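Local coordinates for cellulose-binding protein (Saccharophagus degradans, PDB 2YHG), which probably acts in carbohydrate metabolism, its nucleoside hydrolase-like part and C-terminal domain forming the portion of a larger cellulose-binding protein described here, at residues R181-D189 with G243-M251; G269-R279 with D292-S303. All coordinates share one frame; numbering follows the deposited sequence.

Contact 1 (R181-D189 with G243-M251). With CA (calcium ion), chain B.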
loop_
_atom_site.group_PDB
_atom_site.type_symbol
_atom_site.label_atom_id
_atom_site.label_comp_id
_atom_site.label_asym_id
_atom_site.label_seq_id
_atom_site.Cartn_x
_atom_site.Cartn_y
_atom_site.Cartn_z
ATOM N N ARG A 181 -0.804 7.886 9.290
ATOM C CA ARG A 181 0.143 6.778 9.282
ATOM C C ARG A 181 1.192 7.108 8.240
ATOM O O ARG A 181 0.863 7.753 7.236
ATOM C CB ARG A 181 -0.460 5.432 8.950
ATOM C CG ARG A 181 -1.378 4.846 10.022
ATOM C CD ARG A 181 -2.806 5.155 9.661
ATOM N NE ARG A 181 -3.737 4.497 10.629
ATOM C CZ ARG A 181 -4.132 5.034 11.780
ATOM N NH1 ARG A 181 -3.713 6.215 12.171
ATOM N NH2 ARG A 181 -5.102 4.442 12.443
ATOM N N VAL A 182 2.428 6.693 8.477
ATOM C CA VAL A 182 3.498 6.928 7.523
ATOM C C VAL A 182 4.076 5.606 7.051
ATOM O O VAL A 182 4.411 4.732 7.858
ATOM C CB VAL A 182 4.615 7.808 8.143
ATOM C CG1 VAL A 182 5.804 7.958 7.185
ATOM C CG2 VAL A 182 4.055 9.190 8.517
ATOM N N TYR A 183 4.244 5.503 5.723
ATOM C CA TYR A 183 4.987 4.391 5.109
ATOM C C TYR A 183 6.172 5.022 4.382
ATOM O O TYR A 183 6.009 5.680 3.364
ATOM C CB TYR A 183 4.091 3.584 4.148
ATOM C CG TYR A 183 4.658 2.244 3.758
ATOM C CD1 TYR A 183 5.853 2.134 3.059
ATOM C CD2 TYR A 183 3.988 1.071 4.042
ATOM C CE1 TYR A 183 6.322 0.905 2.647
ATOM C CE2 TYR A 183 4.470 -0.187 3.635
ATOM C CZ TYR A 183 5.649 -0.249 2.933
ATOM O OH TYR A 183 6.187 -1.434 2.466
ATOM N N ASP A 184 7.352 4.830 4.973
ATOM C CA ASP A 184 8.626 5.388 4.505
ATOM C C ASP A 184 9.394 4.276 3.805
ATOM O O ASP A 184 9.695 3.256 4.412
ATOM C CB ASP A 184 9.368 5.899 5.741
ATOM C CG ASP A 184 10.845 6.167 5.571
ATOM O OD1 ASP A 184 11.337 6.162 4.427
ATOM O OD2 ASP A 184 11.501 6.407 6.636
ATOM N N ILE A 185 9.723 4.465 2.529
ATOM C CA ILE A 185 10.585 3.524 1.821
ATOM C C ILE A 185 12.050 3.841 2.135
ATOM O O ILE A 185 12.575 4.871 1.712
ATOM C CB ILE A 185 10.350 3.572 0.303
ATOM C CG1 ILE A 185 8.914 3.125 -0.037
ATOM C CG2 ILE A 185 11.418 2.711 -0.403
ATOM C CD1 ILE A 185 8.720 1.614 -0.044
ATOM N N LEU A 186 12.667 2.945 2.897
ATOM C CA LEU A 186 14.109 2.855 3.108
ATOM C C LEU A 186 14.746 3.933 3.960
ATOM O O LEU A 186 15.879 3.728 4.420
ATOM C CB LEU A 186 14.877 2.718 1.792
ATOM C CG LEU A 186 14.761 1.339 1.156
ATOM C CD1 LEU A 186 14.995 1.394 -0.360
ATOM C CD2 LEU A 186 15.774 0.394 1.793
ATOM N N GLY A 187 14.144 5.091 4.163
ATOM C CA GLY A 187 14.753 6.192 4.898
ATOM C C GLY A 187 15.644 7.002 4.011
ATOM O O GLY A 187 16.787 6.646 3.687
ATOM N N GLN A 188 15.092 8.111 3.509
ATOM C CA GLN A 188 15.761 8.925 2.527
ATOM C C GLN A 188 15.819 10.394 2.927
ATOM O O GLN A 188 16.274 11.218 2.146
ATOM C CB GLN A 188 15.141 8.757 1.148
ATOM C CG GLN A 188 15.233 7.319 0.653
ATOM C CD GLN A 188 14.484 7.155 -0.636
ATOM O OE1 GLN A 188 14.860 7.755 -1.638
ATOM N NE2 GLN A 188 13.418 6.373 -0.638
ATOM N N ASP A 189 15.428 10.717 4.147
ATOM C CA ASP A 189 15.831 11.957 4.754
ATOM C C ASP A 189 15.745 11.827 6.250
ATOM O O ASP A 189 15.199 10.875 6.808
ATOM C CB ASP A 189 15.110 13.202 4.200
ATOM C CG ASP A 189 13.652 13.368 4.602
ATOM O OD1 ASP A 189 13.137 12.591 5.434
ATOM O OD2 ASP A 189 13.029 14.318 4.052
ATOM N N GLY A 243 11.084 0.364 -6.545
ATOM C CA GLY A 243 11.435 0.196 -5.150
ATOM C C GLY A 243 10.417 0.798 -4.179
ATOM O O GLY A 243 10.316 0.329 -3.046
ATOM N N ASP A 244 9.688 1.828 -4.621
ATOM C CA ASP A 244 8.736 2.505 -3.756
ATOM C C ASP A 244 7.346 1.891 -3.787
ATOM O O ASP A 244 6.498 2.256 -2.968
ATOM C CB ASP A 244 8.631 3.950 -4.150
ATOM C CG ASP A 244 9.946 4.659 -4.060
ATOM O OD1 ASP A 244 10.564 4.514 -2.987
ATOM O OD2 ASP A 244 10.393 5.297 -5.036
ATOM N N THR A 245 7.075 0.992 -4.716
ATOM C CA THR A 245 5.713 0.468 -4.891
ATOM C C THR A 245 5.116 -0.230 -3.665
ATOM O O THR A 245 3.911 -0.105 -3.482
ATOM C CB THR A 245 5.671 -0.374 -6.167
ATOM O OG1 THR A 245 5.710 0.570 -7.240
ATOM C CG2 THR A 245 4.480 -1.298 -6.264
ATOM N N PRO A 246 5.908 -0.851 -2.793
ATOM C CA PRO A 246 5.300 -1.408 -1.565
ATOM C C PRO A 246 4.513 -0.367 -0.760
ATOM O O PRO A 246 3.590 -0.754 -0.014
ATOM C CB PRO A 246 6.476 -1.995 -0.830
ATOM C CG PRO A 246 7.371 -2.448 -1.974
ATOM C CD PRO A 246 7.312 -1.283 -2.937
ATOM N N ALA A 247 4.889 0.905 -0.863
ATOM C CA ALA A 247 4.229 1.977 -0.131
ATOM C C ALA A 247 2.788 2.226 -0.563
ATOM O O ALA A 247 2.059 2.912 0.167
ATOM C CB ALA A 247 5.045 3.247 -0.234
ATOM N N PHE A 248 2.346 1.714 -1.695
ATOM C CA PHE A 248 0.909 1.610 -1.939
ATOM C C PHE A 248 0.394 0.195 -2.017
ATOM O O PHE A 248 -0.791 -0.011 -1.740
ATOM C CB PHE A 248 0.399 2.428 -3.154
ATOM C CG PHE A 248 1.053 2.102 -4.443
ATOM C CD1 PHE A 248 2.234 2.730 -4.814
ATOM C CD2 PHE A 248 0.456 1.236 -5.359
ATOM C CE1 PHE A 248 2.828 2.464 -6.032
ATOM C CE2 PHE A 248 1.081 0.927 -6.550
ATOM C CZ PHE A 248 2.259 1.574 -6.891
ATOM N N LEU A 249 1.206 -0.804 -2.311
ATOM C CA LEU A 249 0.680 -2.163 -2.288
ATOM C C LEU A 249 0.226 -2.531 -0.880
ATOM O O LEU A 249 -0.672 -3.381 -0.732
ATOM C CB LEU A 249 1.703 -3.188 -2.788
ATOM C CG LEU A 249 2.178 -3.007 -4.218
ATOM C CD1 LEU A 249 3.051 -4.217 -4.592
ATOM C CD2 LEU A 249 1.006 -2.832 -5.181
ATOM N N HIS A 250 0.795 -1.931 0.153
ATOM C CA HIS A 250 0.370 -2.169 1.538
ATOM C C HIS A 250 -1.143 -1.960 1.690
ATOM O O HIS A 250 -1.764 -2.673 2.495
ATOM C CB HIS A 250 1.165 -1.207 2.427
ATOM C CG HIS A 250 0.983 -1.458 3.880
ATOM N ND1 HIS A 250 1.157 -2.693 4.440
ATOM C CD2 HIS A 250 0.661 -0.588 4.872
ATOM C CE1 HIS A 250 0.906 -2.574 5.730
ATOM N NE2 HIS A 250 0.621 -1.311 6.031
ATOM N N MET A 251 -1.706 -0.999 0.969
ATOM C CA MET A 251 -3.085 -0.597 1.072
ATOM C C MET A 251 -3.952 -1.079 -0.091
ATOM O O MET A 251 -5.078 -0.611 -0.241
ATOM C CB MET A 251 -3.213 0.916 1.242
ATOM C CG MET A 251 -2.250 1.531 2.246
ATOM S SD MET A 251 -0.734 2.055 1.358
ATOM C CE MET A 251 0.209 2.850 2.621
HETATM CA CA CA B . 11.940 7.304 -4.894
HETATM O O HOH W 1 13.195 5.021 -3.361
HETATM O O HOH W 2 14.272 7.887 -4.259
HETATM O O HOH W 3 13.694 5.665 -5.824
#
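The carboxylate of D244 faces the calcium ion with one oxygen and I185 at the end of strand 180-185 with the other: OD2 binds the metal at 2.5 Å, while OD1 is hydrogen-bonded to a water and lies 3.3 Å from I185 CG2. That water is also weakly bonded to Q188 NE2, and a second water, itself a calcium ligand, is hydrogen-bonded to Q188 OE1. The Q188 amide is a second-shell group, and its rotation is fixed by a nearly straight bond from NE2 to I185 O (2.9 Å, 175°). D36, D43 and the carbonyl of W151 add calcium ligands, at the C-terminal end of the parallel sheet of a nucleoside hydrolase-like domain, as in nucleoside hydrolases, which hold their catalytic calcium there. Farther back along strand 180-185 the contact turns apolar. Y183, its CG anti to the backbone N (chi1 -165°), turns its ring to helix 246-249, where A247 CA makes a CH-pi contact over one face, 3.7 Å from the centroid. A247 CB touches both Y183 CD1 and, at 3.9 Å, I185 CG1. The H250 ring meets Y183 obliquely, planes 53° apart, and P246 CB lies 3.4 Å from Y183 OH, whose hydrogen-bond partner is G268 O.

Contact 2 (G269-R279 with D292-S303)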
loop_
_atom_site.group_PDB
_atom_site.type_symbol
_atom_site.label_atom_id
_atom_site.label_comp_id
_atom_site.label_asym_id
_atom_site.label_seq_id
_atom_site.Cartn_x
_atom_site.Cartn_y
_atom_site.Cartn_z
ATOM N N GLY A 269 4.245 -6.012 2.496
ATOM C CA GLY A 269 5.081 -6.649 3.492
ATOM C C GLY A 269 4.430 -6.797 4.844
ATOM O O GLY A 269 3.268 -6.423 5.072
ATOM N N ARG A 270 5.206 -7.364 5.761
ATOM C CA ARG A 270 4.762 -7.701 7.124
ATOM C C ARG A 270 5.746 -7.093 8.113
ATOM O O ARG A 270 6.954 -7.224 7.926
ATOM C CB ARG A 270 4.704 -9.228 7.297
ATOM C CG ARG A 270 4.089 -9.640 8.594
ATOM C CD ARG A 270 3.851 -11.140 8.667
ATOM N NE ARG A 270 5.076 -11.936 8.422
ATOM C CZ ARG A 270 6.045 -12.122 9.317
ATOM N NH1 ARG A 270 5.923 -11.637 10.530
ATOM N NH2 ARG A 270 7.136 -12.785 8.982
ATOM N N PHE A 271 5.216 -6.450 9.143
ATOM C CA PHE A 271 6.023 -5.655 10.072
ATOM C C PHE A 271 5.716 -6.107 11.496
ATOM O O PHE A 271 4.809 -5.600 12.130
ATOM C CB PHE A 271 5.728 -4.175 9.876
ATOM C CG PHE A 271 5.885 -3.766 8.429
ATOM C CD1 PHE A 271 7.135 -3.486 7.901
ATOM C CD2 PHE A 271 4.813 -3.705 7.573
ATOM C CE1 PHE A 271 7.302 -3.177 6.583
ATOM C CE2 PHE A 271 4.973 -3.380 6.243
ATOM C CZ PHE A 271 6.229 -3.155 5.750
ATOM N N PRO A 272 6.432 -7.134 11.985
ATOM C CA PRO A 272 6.003 -7.787 13.225
ATOM C C PRO A 272 6.345 -7.008 14.484
ATOM O O PRO A 272 5.820 -7.338 15.547
ATOM C CB PRO A 272 6.737 -9.122 13.177
ATOM C CG PRO A 272 7.933 -8.862 12.348
ATOM C CD PRO A 272 7.463 -7.915 11.280
ATOM N N SER A 273 7.276 -6.050 14.410
ATOM C CA SER A 273 7.731 -5.325 15.581
ATOM C C SER A 273 8.350 -4.043 15.169
ATOM O O SER A 273 8.746 -3.857 14.006
ATOM C CB SER A 273 8.753 -6.143 16.372
ATOM O OG SER A 273 9.908 -6.372 15.590
ATOM N N LYS A 274 8.439 -3.133 16.126
ATOM C CA LYS A 274 9.295 -1.971 16.003
ATOM C C LYS A 274 10.722 -2.374 16.347
ATOM O O LYS A 274 10.950 -3.168 17.256
ATOM C CB LYS A 274 8.872 -0.865 16.966
ATOM C CG LYS A 274 7.490 -0.345 16.767
ATOM C CD LYS A 274 7.175 0.790 17.708
ATOM C CE LYS A 274 5.682 1.063 17.818
ATOM N NZ LYS A 274 5.400 1.929 18.964
ATOM N N GLN A 275 11.663 -1.804 15.615
ATOM C CA GLN A 275 13.068 -1.958 15.891
ATOM C C GLN A 275 13.695 -0.629 16.213
ATOM O O GLN A 275 13.194 0.426 15.781
ATOM C CB GLN A 275 13.816 -2.610 14.711
ATOM C CG GLN A 275 13.277 -3.969 14.315
ATOM C CD GLN A 275 14.146 -4.646 13.300
ATOM O OE1 GLN A 275 15.308 -4.262 13.108
ATOM N NE2 GLN A 275 13.612 -5.678 12.654
ATOM N N ALA A 276 14.795 -0.657 16.958
ATOM C CA ALA A 276 15.512 0.552 17.338
ATOM C C ALA A 276 16.554 0.928 16.294
ATOM O O ALA A 276 17.277 0.085 15.760
ATOM C CB ALA A 276 16.225 0.340 18.692
ATOM N N GLY A 277 16.661 2.217 16.007
ATOM C CA GLY A 277 17.748 2.739 15.234
ATOM C C GLY A 277 17.801 2.276 13.800
ATOM O O GLY A 277 18.870 2.192 13.206
ATOM N N VAL A 278 16.645 2.046 13.183
ATOM C CA VAL A 278 16.591 1.571 11.785
ATOM C C VAL A 278 17.210 2.665 10.904
ATOM O O VAL A 278 16.691 3.788 10.835
ATOM C CB VAL A 278 15.168 1.254 11.331
ATOM C CG1 VAL A 278 15.172 0.802 9.889
ATOM C CG2 VAL A 278 14.553 0.170 12.187
ATOM N N ARG A 279 18.311 2.368 10.244
ATOM C CA ARG A 279 19.049 3.373 9.497
ATOM C C ARG A 279 18.550 3.532 8.070
ATOM O O ARG A 279 18.186 2.552 7.415
ATOM C CB ARG A 279 20.540 3.052 9.497
ATOM C CG ARG A 279 21.186 3.000 10.878
ATOM C CD ARG A 279 20.985 4.269 11.669
ATOM N NE ARG A 279 21.783 4.274 12.887
ATOM C CZ ARG A 279 21.433 4.831 14.050
ATOM N NH1 ARG A 279 20.216 5.284 14.268
ATOM N NH2 ARG A 279 22.352 4.967 15.011
ATOM N N ASP A 292 18.796 8.948 18.208
ATOM C CA ASP A 292 18.689 7.717 19.024
ATOM C C ASP A 292 18.235 8.094 20.453
ATOM O O ASP A 292 18.630 9.135 20.971
ATOM C CB ASP A 292 20.045 7.021 19.123
ATOM C CG ASP A 292 20.489 6.338 17.823
ATOM O OD1 ASP A 292 19.642 6.181 16.867
ATOM O OD2 ASP A 292 21.660 5.928 17.740
ATOM N N THR A 293 17.450 7.228 21.128
ATOM C CA THR A 293 16.855 6.024 20.551
ATOM C C THR A 293 15.497 6.362 19.939
ATOM O O THR A 293 14.714 7.090 20.520
ATOM C CB THR A 293 16.605 4.963 21.665
ATOM O OG1 THR A 293 17.797 4.876 22.467
ATOM C CG2 THR A 293 16.227 3.625 21.076
ATOM N N TYR A 294 15.251 5.802 18.745
ATOM C CA TYR A 294 13.964 5.907 18.091
ATOM C C TYR A 294 13.556 4.548 17.579
ATOM O O TYR A 294 14.404 3.707 17.294
ATOM C CB TYR A 294 13.965 6.946 16.949
ATOM C CG TYR A 294 14.875 6.598 15.813
ATOM C CD1 TYR A 294 16.206 6.987 15.817
ATOM C CD2 TYR A 294 14.430 5.822 14.754
ATOM C CE1 TYR A 294 17.056 6.628 14.804
ATOM C CE2 TYR A 294 15.303 5.409 13.737
ATOM C CZ TYR A 294 16.618 5.796 13.801
ATOM O OH TYR A 294 17.540 5.373 12.860
ATOM N N TYR A 295 12.251 4.366 17.410
ATOM C CA TYR A 295 11.699 3.100 16.962
ATOM C C TYR A 295 10.885 3.301 15.695
ATOM O O TYR A 295 10.220 4.336 15.537
ATOM C CB TYR A 295 10.808 2.484 18.049
ATOM C CG TYR A 295 11.608 1.947 19.203
ATOM C CD1 TYR A 295 12.015 2.758 20.237
ATOM C CD2 TYR A 295 12.009 0.616 19.216
ATOM C CE1 TYR A 295 12.820 2.268 21.266
ATOM C CE2 TYR A 295 12.793 0.113 20.228
ATOM C CZ TYR A 295 13.212 0.946 21.243
ATOM O OH TYR A 295 14.001 0.426 22.254
ATOM N N MET A 296 10.893 2.299 14.827
ATOM C CA MET A 296 10.122 2.267 13.604
ATOM C C MET A 296 9.713 0.844 13.354
ATOM O O MET A 296 10.497 -0.077 13.574
ATOM C CB MET A 296 10.950 2.759 12.380
ATOM C CG MET A 296 11.364 4.215 12.495
ATOM S SD MET A 296 12.546 4.627 11.196
ATOM C CE MET A 296 12.630 6.404 11.435
ATOM N N TYR A 297 8.498 0.622 12.843
ATOM C CA TYR A 297 8.140 -0.680 12.332
ATOM C C TYR A 297 8.986 -0.975 11.112
ATOM O O TYR A 297 9.192 -0.111 10.264
ATOM C CB TYR A 297 6.670 -0.741 11.971
ATOM C CG TYR A 297 5.760 -0.803 13.165
ATOM C CD1 TYR A 297 5.631 -1.941 13.929
ATOM C CD2 TYR A 297 5.025 0.305 13.558
ATOM C CE1 TYR A 297 4.764 -1.988 15.024
ATOM C CE2 TYR A 297 4.186 0.274 14.667
ATOM C CZ TYR A 297 4.059 -0.865 15.389
ATOM O OH TYR A 297 3.234 -0.900 16.497
ATOM N N THR A 298 9.460 -2.218 10.986
ATOM C CA THR A 298 10.201 -2.619 9.835
ATOM C C THR A 298 10.064 -4.144 9.729
ATOM O O THR A 298 9.572 -4.795 10.639
ATOM C CB THR A 298 11.665 -2.134 9.901
ATOM O OG1 THR A 298 12.293 -2.258 8.612
ATOM C CG2 THR A 298 12.457 -2.891 10.964
ATOM N N GLU A 299 10.470 -4.710 8.618
ATOM C CA GLU A 299 10.349 -6.146 8.426
ATOM C C GLU A 299 11.268 -6.898 9.358
ATOM O O GLU A 299 12.344 -6.419 9.753
ATOM C CB GLU A 299 10.703 -6.520 6.966
ATOM C CG GLU A 299 9.899 -5.796 5.902
ATOM C CD GLU A 299 10.573 -4.532 5.372
ATOM O OE1 GLU A 299 11.383 -3.883 6.085
ATOM O OE2 GLU A 299 10.310 -4.169 4.202
ATOM N N ASN A 300 10.903 -8.134 9.645
ATOM C CA ASN A 300 11.832 -9.087 10.207
ATOM C C ASN A 300 11.754 -10.317 9.331
ATOM O O ASN A 300 11.207 -11.342 9.698
ATOM C CB ASN A 300 11.536 -9.379 11.670
ATOM C CG ASN A 300 12.689 -10.052 12.361
ATOM O OD1 ASN A 300 13.696 -10.365 11.749
ATOM N ND2 ASN A 300 12.532 -10.324 13.649
ATOM N N GLY A 301 12.241 -10.166 8.116
ATOM C CA GLY A 301 12.037 -11.151 7.051
ATOM C C GLY A 301 11.360 -10.547 5.829
ATOM O O GLY A 301 10.294 -9.940 5.931
ATOM N N GLU A 302 11.947 -10.779 4.660
ATOM C CA GLU A 302 11.346 -10.378 3.416
ATOM C C GLU A 302 9.925 -10.967 3.323
ATOM O O GLU A 302 9.702 -12.123 3.679
ATOM C CB GLU A 302 12.255 -10.811 2.261
ATOM C CG GLU A 302 11.883 -10.203 0.915
ATOM C CD GLU A 302 10.631 -10.800 0.276
ATOM O OE1 GLU A 302 10.345 -11.988 0.476
ATOM O OE2 GLU A 302 9.925 -10.045 -0.437
ATOM N N SER A 303 8.996 -10.194 2.804
ATOM C CA SER A 303 7.589 -10.504 2.973
ATOM C C SER A 303 6.702 -9.992 1.865
ATOM O O SER A 303 5.491 -9.876 2.039
ATOM C CB SER A 303 7.139 -10.086 4.381
ATOM O OG SER A 303 7.503 -8.748 4.665
HETATM O O HOH W 4 8.714 -9.361 8.234
HETATM O O HOH W 5 9.059 -12.367 11.165
HETATM O O HOH W 6 10.723 -6.149 12.879
HETATM O O HOH W 7 10.179 -9.341 15.367
HETATM O O HOH W 8 14.112 2.614 14.382
HETATM O O HOH W 9 15.175 -7.155 10.666
#
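R279 grips D292 end-on, NH1 to OD1 at 2.8 Å and NH2 to OD2, each carboxylate oxygen using its syn lone pair and the two planes nearly coplanar. NH1 also donates to Y294 OH, in the guanidinium plane, and that hydroxyl donates to V278 O at 2.7 Å, approaching from above the carbonyl plane. Y294 OH thus bridges the R279 guanidinium and the backbone carbonyl of the residue before it, and R206 NH1 shares V278 O. At the far end of the contact S303 OG, held between its own backbone N and carbonyl carbon (chi1 51°), accepts from R270 N at 2.9 Å; S303 belongs, with G266, to a magnesium site.

Backbone bonds join the middle: Q275 and M296 exchange a reciprocal pair, and G277 N donates to Y294 O at 3.0 Å. Waters extend the seam, one joining Q275 O, V278 N and Y294 O, another S273 OG, Q275 NE2 and T298 O.

Carbon and ring contacts fill the rest. K274 lays its extended chain over the Y297 ring in a CH-pi contact, CG 3.6 Å from the centroid and 11° off the normal, while CE reaches the hydroxyl. G277 CA makes another over one face of Y294. A276 CB rests against Y295 CE2. T298 CG2 lies over one face of the Q275 amide, 3.4 Å from CD, and meets V278 CG2 tip to tip. The F271 ring turns its edge to the backbone carbon of T298 and runs alongside E299, CE1 3.7 Å from CD; the E299 carboxylate itself is held by the backbone N atoms of R208 and S209.

The core is a two-stranded antiparallel ribbon, 273-276 with 295-298, whose second strand also hydrogen-bonds through Y297 to Y204 and R206 of strand 203-207.

In the fold
Both segments of contact 1 precede those of contact 2 in the chain, and the centres of the two contacts are about 13 Å apart. Strand 180-185 and the ribbon of 273-276 with 295-298 are joined through strand 203-207, the outermost strand of the six-stranded parallel sheet: it has 180-185 on one side and the ribbon on the other. The contacts also touch directly, Y183 OH lying 3.7 Å from F271 CZ, and the H250 ring packs against the same phenylalanine. Contact 1 is buried near the chain's centre beside the calcium site, whereas contact 2 lies farther out, partly exposed, carrying the edge of the parallel sheet outward with an antiparallel pair.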